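Local coordinates for protein alpha-fucosidase GH29 (Fusarium graminearum, PDB 4PSR) that hydrolyses alpha-L-fucosides and probably removes the alpha-1,6-linked fucose joined to the reducing-end N-acetylglucosamine of glycoprotein glycans, at residues 222-227 and 299-304; 421-426 and 477-482; 40-45 and 344-349; 542-545 and 549-552. All coordinates share one frame; numbering follows the deposited sequence.

Contact 1: 222-227 and 299-304; sequences IIWNDF and YWQTDD. With FUL (beta-L-fucopyranose), chain M.
Inside the TIM barrel, W224 of strand 222-225 and D303 of strand 300-305, the fourth and seventh strands of the closed sheet, meet across the interior beneath the fucose site. With CG anti to the backbone N (chi1 180°), the indole of W224 extends inward and presents its pyrrole edge to the carboxylate. Its NE1 donates a fairly straight hydrogen bond to D303 OD1 (2.9 Å, 160°). The acceptor lies close to the indole plane, whereas the donor stands well above the carboxylate plane. D303 OD2 sits further along the same ring edge, 3.3 Å from W224 CZ2. Q301 completes this border: its NE2 lies 3.8 Å from W224 CD1, also at the ring edge, while its OE1 is hydrogen-bonded to Y24 OH.

The far end of the indole reaches the sugar, with W224 CH2 4.1 Å from C6 of fucose. The strand's continuation delivers D226, whose OD1 accepts hydrogen bonds from fucose O1 and from the backbone N of F227. K272 forms a salt bridge with the same oxygen, and H171 ND1 bonds to OD2. The D226 OD1 to fucose O1 separation is 2.7 Å.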
loop_
_atom_site.group_PDB
_atom_site.type_symbol
_atom_site.label_atom_id
_atom_site.label_comp_id
_atom_site.label_asym_id
_atom_site.label_seq_id
_atom_site.Cartn_x
_atom_site.Cartn_y
_atom_site.Cartn_z
ATOM N N ILE A 222 -4.079 12.166 -0.434
ATOM C CA ILE A 222 -3.268 11.290 0.400
ATOM C C ILE A 222 -1.880 11.868 0.504
ATOM O O ILE A 222 -1.282 12.249 -0.511
ATOM C CB ILE A 222 -3.114 9.862 -0.202
ATOM C CG1 ILE A 222 -4.477 9.173 -0.449
ATOM C CG2 ILE A 222 -2.219 8.989 0.711
ATOM C CD1 ILE A 222 -4.416 8.053 -1.510
ATOM N N ILE A 223 -1.364 12.001 1.726
ATOM C CA ILE A 223 0.063 12.294 1.927
ATOM C C ILE A 223 0.729 11.040 2.490
ATOM O O ILE A 223 0.425 10.611 3.633
ATOM C CB ILE A 223 0.316 13.508 2.848
ATOM C CG1 ILE A 223 -0.296 14.763 2.213
ATOM C CG2 ILE A 223 1.815 13.692 3.083
ATOM C CD1 ILE A 223 -0.153 16.021 3.086
ATOM N N TRP A 224 1.616 10.454 1.699
ATOM C CA TRP A 224 2.342 9.239 2.045
ATOM C C TRP A 224 3.661 9.674 2.662
ATOM O O TRP A 224 4.341 10.552 2.122
ATOM C CB TRP A 224 2.531 8.466 0.747
ATOM C CG TRP A 224 3.258 7.152 0.734
ATOM C CD1 TRP A 224 2.693 5.928 0.475
ATOM C CD2 TRP A 224 4.664 6.915 0.851
ATOM N NE1 TRP A 224 3.655 4.958 0.424
ATOM C CE2 TRP A 224 4.875 5.523 0.663
ATOM C CE3 TRP A 224 5.773 7.733 1.119
ATOM C CZ2 TRP A 224 6.140 4.930 0.743
ATOM C CZ3 TRP A 224 7.043 7.136 1.205
ATOM C CH2 TRP A 224 7.205 5.746 1.016
ATOM N N ASN A 225 4.011 9.073 3.812
ATOM C CA ASN A 225 5.252 9.380 4.535
ATOM C C ASN A 225 6.156 8.185 4.647
ATOM O O ASN A 225 5.683 7.071 4.918
ATOM C CB ASN A 225 4.983 9.873 5.961
ATOM C CG ASN A 225 4.299 11.198 5.992
ATOM O OD1 ASN A 225 4.979 12.251 6.056
ATOM N ND2 ASN A 225 2.965 11.191 5.999
ATOM N N ASP A 226 7.459 8.402 4.525
ATOM C CA ASP A 226 8.444 7.364 4.768
ATOM C C ASP A 226 8.894 7.373 6.239
ATOM O O ASP A 226 8.434 8.179 7.019
ATOM C CB ASP A 226 9.645 7.530 3.815
ATOM C CG ASP A 226 10.282 6.216 3.428
ATOM O OD1 ASP A 226 10.006 5.192 4.123
ATOM O OD2 ASP A 226 11.050 6.186 2.462
ATOM N N PHE A 227 9.792 6.447 6.545
ATOM C CA PHE A 227 10.258 6.168 7.911
ATOM C C PHE A 227 11.095 7.306 8.484
ATOM O O PHE A 227 11.342 8.316 7.820
ATOM C CB PHE A 227 11.057 4.855 7.937
ATOM C CG PHE A 227 12.476 4.980 7.472
ATOM C CD1 PHE A 227 13.516 4.962 8.377
ATOM C CD2 PHE A 227 12.792 5.118 6.130
ATOM C CE1 PHE A 227 14.846 5.085 7.963
ATOM C CE2 PHE A 227 14.121 5.235 5.716
ATOM C CZ PHE A 227 15.150 5.217 6.644
ATOM N N TYR A 299 -7.952 -1.258 8.225
ATOM C CA TYR A 299 -7.550 -1.058 6.818
ATOM C C TYR A 299 -6.137 -0.493 6.712
ATOM O O TYR A 299 -5.776 0.454 7.418
ATOM C CB TYR A 299 -8.546 -0.104 6.132
ATOM C CG TYR A 299 -8.667 -0.394 4.650
ATOM C CD1 TYR A 299 -9.613 -1.297 4.168
ATOM C CD2 TYR A 299 -7.783 0.181 3.734
ATOM C CE1 TYR A 299 -9.679 -1.610 2.827
ATOM C CE2 TYR A 299 -7.853 -0.128 2.371
ATOM C CZ TYR A 299 -8.792 -1.029 1.956
ATOM O OH TYR A 299 -8.878 -1.381 0.652
ATOM N N TRP A 300 -5.343 -1.059 5.812
ATOM C CA TRP A 300 -3.918 -0.747 5.673
ATOM C C TRP A 300 -3.568 -0.617 4.180
ATOM O O TRP A 300 -4.440 -0.806 3.293
ATOM C CB TRP A 300 -3.058 -1.853 6.361
ATOM C CG TRP A 300 -3.430 -3.204 5.866
ATOM C CD1 TRP A 300 -4.427 -3.983 6.341
ATOM C CD2 TRP A 300 -2.895 -3.889 4.720
ATOM N NE1 TRP A 300 -4.544 -5.125 5.574
ATOM C CE2 TRP A 300 -3.630 -5.077 4.560
ATOM C CE3 TRP A 300 -1.874 -3.608 3.816
ATOM C CZ2 TRP A 300 -3.366 -5.989 3.537
ATOM C CZ3 TRP A 300 -1.617 -4.509 2.784
ATOM C CH2 TRP A 300 -2.370 -5.694 2.663
ATOM N N GLN A 301 -2.325 -0.291 3.862
ATOM C CA GLN A 301 -1.868 -0.366 2.473
ATOM C C GLN A 301 -0.447 -0.866 2.427
ATOM O O GLN A 301 0.186 -1.036 3.486
ATOM C CB GLN A 301 -2.032 0.963 1.710
ATOM C CG GLN A 301 -1.057 2.079 2.111
ATOM C CD GLN A 301 -0.810 3.036 0.966
ATOM O OE1 GLN A 301 -1.722 3.775 0.551
ATOM N NE2 GLN A 301 0.385 2.963 0.384
ATOM N N THR A 302 0.048 -1.104 1.222
ATOM C CA THR A 302 1.425 -1.493 1.003
ATOM C C THR A 302 1.860 -0.905 -0.340
ATOM O O THR A 302 1.021 -0.558 -1.189
ATOM C CB THR A 302 1.602 -3.005 1.103
ATOM O OG1 THR A 302 2.986 -3.357 1.015
ATOM C CG2 THR A 302 0.869 -3.706 -0.016
ATOM N N ASP A 303 3.161 -0.801 -0.534
ATOM C CA ASP A 303 3.724 -0.340 -1.811
ATOM C C ASP A 303 4.420 -1.486 -2.549
ATOM O O ASP A 303 5.034 -2.351 -1.921
ATOM C CB ASP A 303 4.738 0.785 -1.603
ATOM C CG ASP A 303 4.301 1.747 -0.553
ATOM O OD1 ASP A 303 3.243 2.380 -0.730
ATOM O OD2 ASP A 303 5.011 1.834 0.489
ATOM N N ASP A 304 4.344 -1.504 -3.874
ATOM C CA ASP A 304 5.057 -2.490 -4.669
ATOM C C ASP A 304 5.681 -1.766 -5.857
ATOM O O ASP A 304 5.553 -0.556 -5.966
ATOM C CB ASP A 304 4.131 -3.599 -5.139
ATOM C CG ASP A 304 4.813 -4.960 -5.121
ATOM O OD1 ASP A 304 5.950 -5.080 -5.645
ATOM O OD2 ASP A 304 4.216 -5.902 -4.567
HETATM C C1 FUL M . 11.917 3.128 1.600
HETATM C C2 FUL M . 12.866 4.127 0.970
HETATM O O2 FUL M . 14.122 4.198 1.663
HETATM C C3 FUL M . 13.067 3.668 -0.450
HETATM O O3 FUL M . 14.006 4.514 -1.075
HETATM C C4 FUL M . 11.726 3.721 -1.136
HETATM O O4 FUL M . 11.279 5.073 -1.195
HETATM C C5 FUL M . 10.735 2.851 -0.373
HETATM C C6 FUL M . 9.336 2.907 -0.947
HETATM O O5 FUL M . 10.644 3.209 1.004
HETATM O O1 FUL M . 11.759 3.459 2.956
#

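Contact 2: 421-426 and 477-482; sequences LGWPED and SQPAES
The side chain of Q478 lies flat on the indole of W423, and this stack makes up most of the contact. The glutamine is fully stretched, with CG anti to the backbone N (chi1 -177°) and the next torsion also extended, which lays the whole chain along one ring face. Its CB covers the benzene side, 3.6 Å from W423 CZ2. Q478 CG stands almost over the middle of the six-membered ring in a CH-pi contact, 3.7 Å from the centroid. The amide then continues over the pyrrole part with its plane only 3° from that of the indole, bringing Q478 OE1 to 3.6 Å from W423 CD1. P479 adds an apolar touch at the far end of the ring, where its CD lies 3.8 Å from W423 CZ3. P424 CD packs on the opposite face of the indole, so the ring is held between a proline and the glutamine.

In the next shell, Y485 ties both partners together: its OH is hydrogen-bonded to Q478 NE2, which fixes the turn of the amide, and its ring meets W423 edge-to-face. The same hydroxyl also bonds to the backbone N of S482.

Both segments are loops at one end of the antiparallel sheet of the C-terminal domain: 421-426 leaves strand 415-420, while the loop 477-482 leads into the neighbouring strand 485-491. L450 of strand 445-451 touches W423 and P479, while L421 packs on helix 322-334 and P479 and S482 rest on R368 of helix 353-369.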
loop_
_atom_site.group_PDB
_atom_site.type_symbol
_atom_site.label_atom_id
_atom_site.label_comp_id
_atom_site.label_asym_id
_atom_site.label_seq_id
_atom_site.Cartn_x
_atom_site.Cartn_y
_atom_site.Cartn_z
ATOM N N LEU A 421 -6.458 -17.908 -9.600
ATOM C CA LEU A 421 -5.271 -17.296 -10.182
ATOM C C LEU A 421 -4.680 -18.039 -11.387
ATOM O O LEU A 421 -3.524 -17.806 -11.758
ATOM C CB LEU A 421 -4.232 -17.080 -9.077
ATOM C CG LEU A 421 -4.701 -16.279 -7.843
ATOM C CD1 LEU A 421 -3.548 -15.948 -6.889
ATOM C CD2 LEU A 421 -5.423 -14.967 -8.213
ATOM N N GLY A 422 -5.515 -18.865 -12.028
ATOM C CA GLY A 422 -5.180 -19.565 -13.248
ATOM C C GLY A 422 -6.411 -20.325 -13.689
ATOM O O GLY A 422 -7.339 -20.524 -12.892
ATOM N N TRP A 423 -6.426 -20.737 -14.960
ATOM C CA TRP A 423 -7.515 -21.568 -15.460
ATOM C C TRP A 423 -7.290 -23.032 -15.100
ATOM O O TRP A 423 -6.291 -23.618 -15.509
ATOM C CB TRP A 423 -7.686 -21.448 -16.977
ATOM C CG TRP A 423 -8.940 -22.155 -17.397
ATOM C CD1 TRP A 423 -9.031 -23.400 -17.973
ATOM C CD2 TRP A 423 -10.287 -21.702 -17.213
ATOM N NE1 TRP A 423 -10.345 -23.723 -18.167
ATOM C CE2 TRP A 423 -11.141 -22.703 -17.719
ATOM C CE3 TRP A 423 -10.857 -20.539 -16.689
ATOM C CZ2 TRP A 423 -12.531 -22.571 -17.706
ATOM C CZ3 TRP A 423 -12.219 -20.406 -16.671
ATOM C CH2 TRP A 423 -13.054 -21.421 -17.189
ATOM N N PRO A 424 -8.212 -23.634 -14.329
ATOM C CA PRO A 424 -8.038 -25.037 -13.933
ATOM C C PRO A 424 -8.148 -26.008 -15.124
ATOM O O PRO A 424 -9.175 -26.036 -15.815
ATOM C CB PRO A 424 -9.204 -25.284 -12.979
ATOM C CG PRO A 424 -9.809 -23.999 -12.687
ATOM C CD PRO A 424 -9.397 -23.018 -13.712
ATOM N N GLU A 425 -7.126 -26.815 -15.361
ATOM C CA GLU A 425 -7.210 -27.699 -16.516
ATOM C C GLU A 425 -8.230 -28.809 -16.263
ATOM O O GLU A 425 -8.782 -29.359 -17.213
ATOM C CB GLU A 425 -5.850 -28.253 -16.925
ATOM C CG GLU A 425 -5.636 -28.181 -18.442
ATOM C CD GLU A 425 -5.295 -26.778 -18.922
ATOM O OE1 GLU A 425 -4.186 -26.292 -18.608
ATOM O OE2 GLU A 425 -6.137 -26.163 -19.611
ATOM N N ASP A 426 -8.507 -29.098 -14.992
ATOM C CA ASP A 426 -9.547 -30.069 -14.630
ATOM C C ASP A 426 -10.962 -29.456 -14.580
ATOM O O ASP A 426 -11.923 -30.117 -14.176
ATOM C CB ASP A 426 -9.206 -30.747 -13.293
ATOM C CG ASP A 426 -9.192 -29.780 -12.119
ATOM O OD1 ASP A 426 -9.370 -28.570 -12.335
ATOM O OD2 ASP A 426 -8.987 -30.231 -10.971
ATOM N N SER A 477 -17.469 -23.062 -20.235
ATOM C CA SER A 477 -16.444 -22.862 -21.244
ATOM C C SER A 477 -15.576 -21.644 -20.913
ATOM O O SER A 477 -16.076 -20.576 -20.543
ATOM C CB SER A 477 -17.094 -22.717 -22.626
ATOM O OG SER A 477 -16.160 -22.273 -23.597
ATOM N N GLN A 478 -14.276 -21.828 -21.058
ATOM C CA GLN A 478 -13.317 -20.784 -20.706
ATOM C C GLN A 478 -13.620 -19.525 -21.522
ATOM O O GLN A 478 -13.812 -19.605 -22.745
ATOM C CB GLN A 478 -11.879 -21.266 -20.954
ATOM C CG GLN A 478 -10.788 -20.267 -20.552
ATOM C CD GLN A 478 -9.389 -20.781 -20.758
ATOM O OE1 GLN A 478 -9.186 -21.901 -21.226
ATOM N NE2 GLN A 478 -8.409 -19.962 -20.422
ATOM N N PRO A 479 -13.704 -18.363 -20.859
ATOM C CA PRO A 479 -13.865 -17.093 -21.558
ATOM C C PRO A 479 -12.543 -16.658 -22.165
ATOM O O PRO A 479 -11.564 -17.407 -22.124
ATOM C CB PRO A 479 -14.311 -16.147 -20.442
ATOM C CG PRO A 479 -13.584 -16.651 -19.258
ATOM C CD PRO A 479 -13.556 -18.160 -19.404
ATOM N N ALA A 480 -12.508 -15.465 -22.740
ATOM C CA ALA A 480 -11.259 -14.904 -23.239
ATOM C C ALA A 480 -10.163 -15.002 -22.157
ATOM O O ALA A 480 -10.441 -14.878 -20.947
ATOM C CB ALA A 480 -11.457 -13.465 -23.688
ATOM N N GLU A 481 -8.928 -15.253 -22.589
ATOM C CA GLU A 481 -7.837 -15.500 -21.659
ATOM C C GLU A 481 -7.649 -14.287 -20.763
ATOM O O GLU A 481 -7.808 -13.151 -21.188
ATOM C CB GLU A 481 -6.547 -15.810 -22.427
ATOM C CG GLU A 481 -5.345 -16.135 -21.531
ATOM C CD GLU A 481 -4.113 -16.561 -22.309
ATOM O OE1 GLU A 481 -3.590 -15.742 -23.094
ATOM O OE2 GLU A 481 -3.665 -17.715 -22.127
ATOM N N SER A 482 -7.288 -14.558 -19.512
ATOM C CA SER A 482 -6.974 -13.498 -18.566
ATOM C C SER A 482 -6.012 -14.007 -17.487
ATOM O O SER A 482 -5.786 -15.210 -17.327
ATOM C CB SER A 482 -8.250 -12.903 -17.957
ATOM O OG SER A 482 -9.088 -13.880 -17.413
#

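Contact 3: 40-45 and 344-349; sequences TAQYAS and SPMANG
A347 and Q42 bury the most surface here, with T40 adding a smaller share. Q42 lies alongside A347 and offers its amide oxygen to the start of a type I beta turn that runs from M346 to G349. The backbone N of A347 donates to Q42 OE1 at 2.9 Å in a nearly straight bond (164°), reaching the oxygen with a tilt of 16° from the carbonyl plane. A water also donates to Q42 OE1, at 2.8 Å, and accepts from the backbone N of N348. One side-chain oxygen thus serves two successive N-H groups of the turn, the first directly and the second through solvent. The methyl of A347 fits against the bend of the other loop, its CB 3.9 Å from T40 CA and 3.5 Å from Q42 OE1. Q42 has a left-handed backbone conformation, and its chain, extended beyond CG, carries the amide over to the turn. Beyond the pair, T40 OG1 bonds to A37 O.

The loops follow strands 29-33 and 337-343, the first and last of the barrel and neighbours in its sheet. Both leave the C-terminal ends of these strands, so the contact joins them above the seam where the first and eighth strands close the (beta/alpha)8 barrel.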
loop_
_atom_site.group_PDB
_atom_site.type_symbol
_atom_site.label_atom_id
_atom_site.label_comp_id
_atom_site.label_asym_id
_atom_site.label_seq_id
_atom_site.Cartn_x
_atom_site.Cartn_y
_atom_site.Cartn_z
ATOM N N THR A 40 19.147 10.773 -11.808
ATOM C CA THR A 40 20.075 11.282 -12.819
ATOM C C THR A 40 21.215 10.298 -13.150
ATOM O O THR A 40 21.499 10.049 -14.328
ATOM C CB THR A 40 20.664 12.635 -12.420
ATOM O OG1 THR A 40 19.628 13.513 -11.943
ATOM C CG2 THR A 40 21.343 13.290 -13.613
ATOM N N ALA A 41 21.821 9.703 -12.121
ATOM C CA ALA A 41 22.929 8.765 -12.354
ATOM C C ALA A 41 22.489 7.452 -13.008
ATOM O O ALA A 41 23.282 6.747 -13.633
ATOM C CB ALA A 41 23.628 8.483 -11.069
ATOM N N GLN A 42 21.202 7.126 -12.891
ATOM C CA GLN A 42 20.659 5.874 -13.416
ATOM C C GLN A 42 21.535 4.686 -13.021
ATOM O O GLN A 42 21.795 3.793 -13.820
ATOM C CB GLN A 42 20.453 5.931 -14.949
ATOM C CG GLN A 42 19.468 7.077 -15.342
ATOM C CD GLN A 42 19.090 7.142 -16.801
ATOM O OE1 GLN A 42 17.959 7.506 -17.127
ATOM N NE2 GLN A 42 20.000 6.774 -17.678
ATOM N N TYR A 43 21.927 4.669 -11.750
ATOM C CA TYR A 43 22.843 3.647 -11.236
ATOM C C TYR A 43 22.473 3.214 -9.832
ATOM O O TYR A 43 22.177 4.057 -8.998
ATOM C CB TYR A 43 24.290 4.162 -11.244
ATOM C CG TYR A 43 25.310 3.062 -10.985
ATOM C CD1 TYR A 43 25.708 2.230 -12.028
ATOM C CD2 TYR A 43 25.817 2.838 -9.717
ATOM C CE1 TYR A 43 26.613 1.212 -11.820
ATOM C CE2 TYR A 43 26.726 1.823 -9.497
ATOM C CZ TYR A 43 27.099 1.015 -10.548
ATOM O OH TYR A 43 28.024 -0.010 -10.329
ATOM N N ALA A 44 22.468 1.886 -9.625
ATOM C CA ALA A 44 22.250 1.216 -8.333
ATOM C C ALA A 44 20.783 1.316 -7.845
ATOM O O ALA A 44 20.044 0.349 -7.917
ATOM C CB ALA A 44 23.232 1.720 -7.283
ATOM N N SER A 45 20.395 2.476 -7.330
ATOM C CA SER A 45 19.047 2.714 -6.839
ATOM C C SER A 45 18.853 4.186 -6.564
ATOM O O SER A 45 19.751 5.009 -6.747
ATOM C CB SER A 45 18.780 1.938 -5.550
ATOM O OG SER A 45 19.528 2.494 -4.493
ATOM N N SER A 344 8.840 3.711 -12.773
ATOM C CA SER A 344 10.218 4.221 -12.764
ATOM C C SER A 344 10.622 4.862 -14.089
ATOM O O SER A 344 11.306 4.223 -14.900
ATOM C CB SER A 344 11.184 3.079 -12.458
ATOM O OG SER A 344 10.825 2.375 -11.274
ATOM N N PRO A 345 10.217 6.120 -14.304
ATOM C CA PRO A 345 10.651 6.814 -15.525
ATOM C C PRO A 345 12.170 7.018 -15.549
ATOM O O PRO A 345 12.810 7.188 -14.501
ATOM C CB PRO A 345 9.921 8.163 -15.444
ATOM C CG PRO A 345 8.800 7.959 -14.434
ATOM C CD PRO A 345 9.342 6.942 -13.459
ATOM N N MET A 346 12.739 7.045 -16.742
ATOM C CA MET A 346 14.142 7.391 -16.922
ATOM C C MET A 346 14.407 8.834 -16.552
ATOM O O MET A 346 13.480 9.634 -16.400
ATOM C CB MET A 346 14.561 7.143 -18.372
ATOM C CG MET A 346 14.274 5.740 -18.806
ATOM S SD MET A 346 15.115 5.244 -20.359
ATOM C CE MET A 346 14.565 6.485 -21.486
ATOM N N ALA A 347 15.676 9.177 -16.339
ATOM C CA ALA A 347 16.021 10.523 -15.926
ATOM C C ALA A 347 15.470 11.607 -16.857
ATOM O O ALA A 347 15.114 12.694 -16.414
ATOM C CB ALA A 347 17.546 10.682 -15.768
ATOM N N ASN A 348 15.395 11.277 -18.140
ATOM C CA ASN A 348 14.880 12.212 -19.153
ATOM C C ASN A 348 13.355 12.329 -19.177
ATOM O O ASN A 348 12.815 13.125 -19.935
ATOM C CB ASN A 348 15.419 11.862 -20.548
ATOM C CG ASN A 348 14.885 10.552 -21.090
ATOM O OD1 ASN A 348 14.090 9.859 -20.446
ATOM N ND2 ASN A 348 15.285 10.218 -22.319
ATOM N N GLY A 349 12.645 11.524 -18.384
ATOM C CA GLY A 349 11.198 11.598 -18.288
ATOM C C GLY A 349 10.455 10.570 -19.092
ATOM O O GLY A 349 9.229 10.545 -19.054
HETATM O O HOH W 1 17.417 9.291 -19.271
#

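Contact 4: 542-545 and 549-552; sequences IRVS and KATL
I542 and V544, two residues apart on one strand, both direct their branches at the methyl of A550 on the facing strand. I542 approaches end-on: CG1 is anti to the backbone N (chi1 -180°) and the chain stays extended, so that CD1 comes to 3.9 Å from A550 CB. The same terminal methyl reaches on to L552, whose CD2 lies 4.4 Å away from I542 CD1. V544 divides its two branches between neighbouring residues. Its CG2 meets A550 CB at 3.9 Å, while CG1 comes down on the backbone of K549, 4.0 Å from that residue's CA. A550 CB is therefore gripped by two methyl groups, one from each of the two residues.

No hydrogen bond joins the strands, whose axes pass 7.8 Å apart at 143°: they belong to different antiparallel sheets stacked face to face. A short connection carries the chain from one layer to the other, a beta arch in a beta-sandwich. Strand 541-544 lies between 504-507 and 568-571, and strand 548-553 between 579-584 and 562-565. From this last strand L565 touches both I542 and L552, extending the apolar filling between the layers. On the second strand, K549 and T551 send their CB atoms away from the facing strand. T551 touches a mannose of a glycan, and K549 NZ makes a long, weak ion pair with E564.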
loop_
_atom_site.group_PDB
_atom_site.type_symbol
_atom_site.label_atom_id
_atom_site.label_comp_id
_atom_site.label_asym_id
_atom_site.label_seq_id
_atom_site.Cartn_x
_atom_site.Cartn_y
_atom_site.Cartn_z
ATOM N N ILE A 542 -19.644 -18.532 20.584
ATOM C CA ILE A 542 -18.441 -18.812 19.818
ATOM C C ILE A 542 -18.363 -20.300 19.547
ATOM O O ILE A 542 -18.652 -21.122 20.440
ATOM C CB ILE A 542 -17.194 -18.342 20.574
ATOM C CG1 ILE A 542 -15.916 -18.633 19.767
ATOM C CG2 ILE A 542 -17.104 -18.990 21.946
ATOM C CD1 ILE A 542 -14.701 -17.908 20.311
ATOM N N ARG A 543 -17.993 -20.656 18.323
ATOM C CA ARG A 543 -17.673 -22.025 17.966
ATOM C C ARG A 543 -16.162 -22.149 17.760
ATOM O O ARG A 543 -15.587 -21.481 16.883
ATOM C CB ARG A 543 -18.392 -22.462 16.704
ATOM C CG ARG A 543 -18.317 -23.960 16.482
ATOM C CD ARG A 543 -19.468 -24.436 15.609
ATOM N NE ARG A 543 -19.666 -23.565 14.454
ATOM C CZ ARG A 543 -20.829 -23.366 13.848
ATOM N NH1 ARG A 543 -20.882 -22.562 12.794
ATOM N NH2 ARG A 543 -21.934 -23.963 14.286
ATOM N N VAL A 544 -15.537 -22.988 18.576
ATOM C CA VAL A 544 -14.091 -23.198 18.539
ATOM C C VAL A 544 -13.836 -24.511 17.801
ATOM O O VAL A 544 -14.447 -25.544 18.093
ATOM C CB VAL A 544 -13.521 -23.259 19.965
ATOM C CG1 VAL A 544 -12.014 -23.587 19.934
ATOM C CG2 VAL A 544 -13.775 -21.955 20.727
ATOM N N SER A 545 -12.953 -24.505 16.812
ATOM C CA SER A 545 -12.686 -25.714 16.055
ATOM C C SER A 545 -11.927 -26.751 16.874
ATOM O O SER A 545 -11.264 -26.431 17.866
ATOM C CB SER A 545 -11.876 -25.374 14.792
ATOM O OG SER A 545 -12.582 -24.449 13.989
ATOM N N LYS A 549 -8.017 -23.740 20.789
ATOM C CA LYS A 549 -8.637 -23.112 21.944
ATOM C C LYS A 549 -8.777 -21.622 21.689
ATOM O O LYS A 549 -8.052 -21.045 20.859
ATOM C CB LYS A 549 -7.852 -23.376 23.228
ATOM C CG LYS A 549 -6.448 -22.807 23.254
ATOM C CD LYS A 549 -5.814 -23.049 24.610
ATOM C CE LYS A 549 -4.344 -22.657 24.621
ATOM N NZ LYS A 549 -3.718 -22.914 25.940
ATOM N N ALA A 550 -9.735 -20.988 22.357
ATOM C CA ALA A 550 -9.899 -19.541 22.289
ATOM C C ALA A 550 -9.844 -18.974 23.686
ATOM O O ALA A 550 -10.473 -19.520 24.595
ATOM C CB ALA A 550 -11.216 -19.163 21.610
ATOM N N THR A 551 -9.109 -17.883 23.859
ATOM C CA THR A 551 -9.038 -17.188 25.127
ATOM C C THR A 551 -9.714 -15.842 24.966
ATOM O O THR A 551 -9.330 -15.040 24.105
ATOM C CB THR A 551 -7.576 -17.051 25.568
ATOM O OG1 THR A 551 -6.992 -18.352 25.602
ATOM C CG2 THR A 551 -7.464 -16.423 26.927
ATOM N N LEU A 552 -10.767 -15.618 25.756
ATOM C CA LEU A 552 -11.533 -14.385 25.704
ATOM C C LEU A 552 -11.009 -13.457 26.764
ATOM O O LEU A 552 -10.804 -13.885 27.897
ATOM C CB LEU A 552 -13.013 -14.639 26.030
ATOM C CG LEU A 552 -13.725 -15.722 25.248
ATOM C CD1 LEU A 552 -15.186 -15.843 25.692
ATOM C CD2 LEU A 552 -13.652 -15.400 23.798
#

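Contacts 1 and 4 are buried, contacts 2 and 3 lie at the surface. Contacts 1 and 3 both belong to the catalytic barrel, but 1 spans its interior between strands four and seven, whereas 3 joins loops beyond strands one and eight; their nearest atoms are about 8 Å apart. Contact 2 lies in the C-terminal domain, and contact 4 in a sandwich further along the chain, its centre about 53 Å from that of contact 3. Chemistry follows location: a carboxylate satisfies an indole N-H in the barrel, a flat amide covers an indole at the surface, a side-chain oxygen and water bind a turn, and in contact 4 methyl groups pack on one another and on the facing strand's backbone.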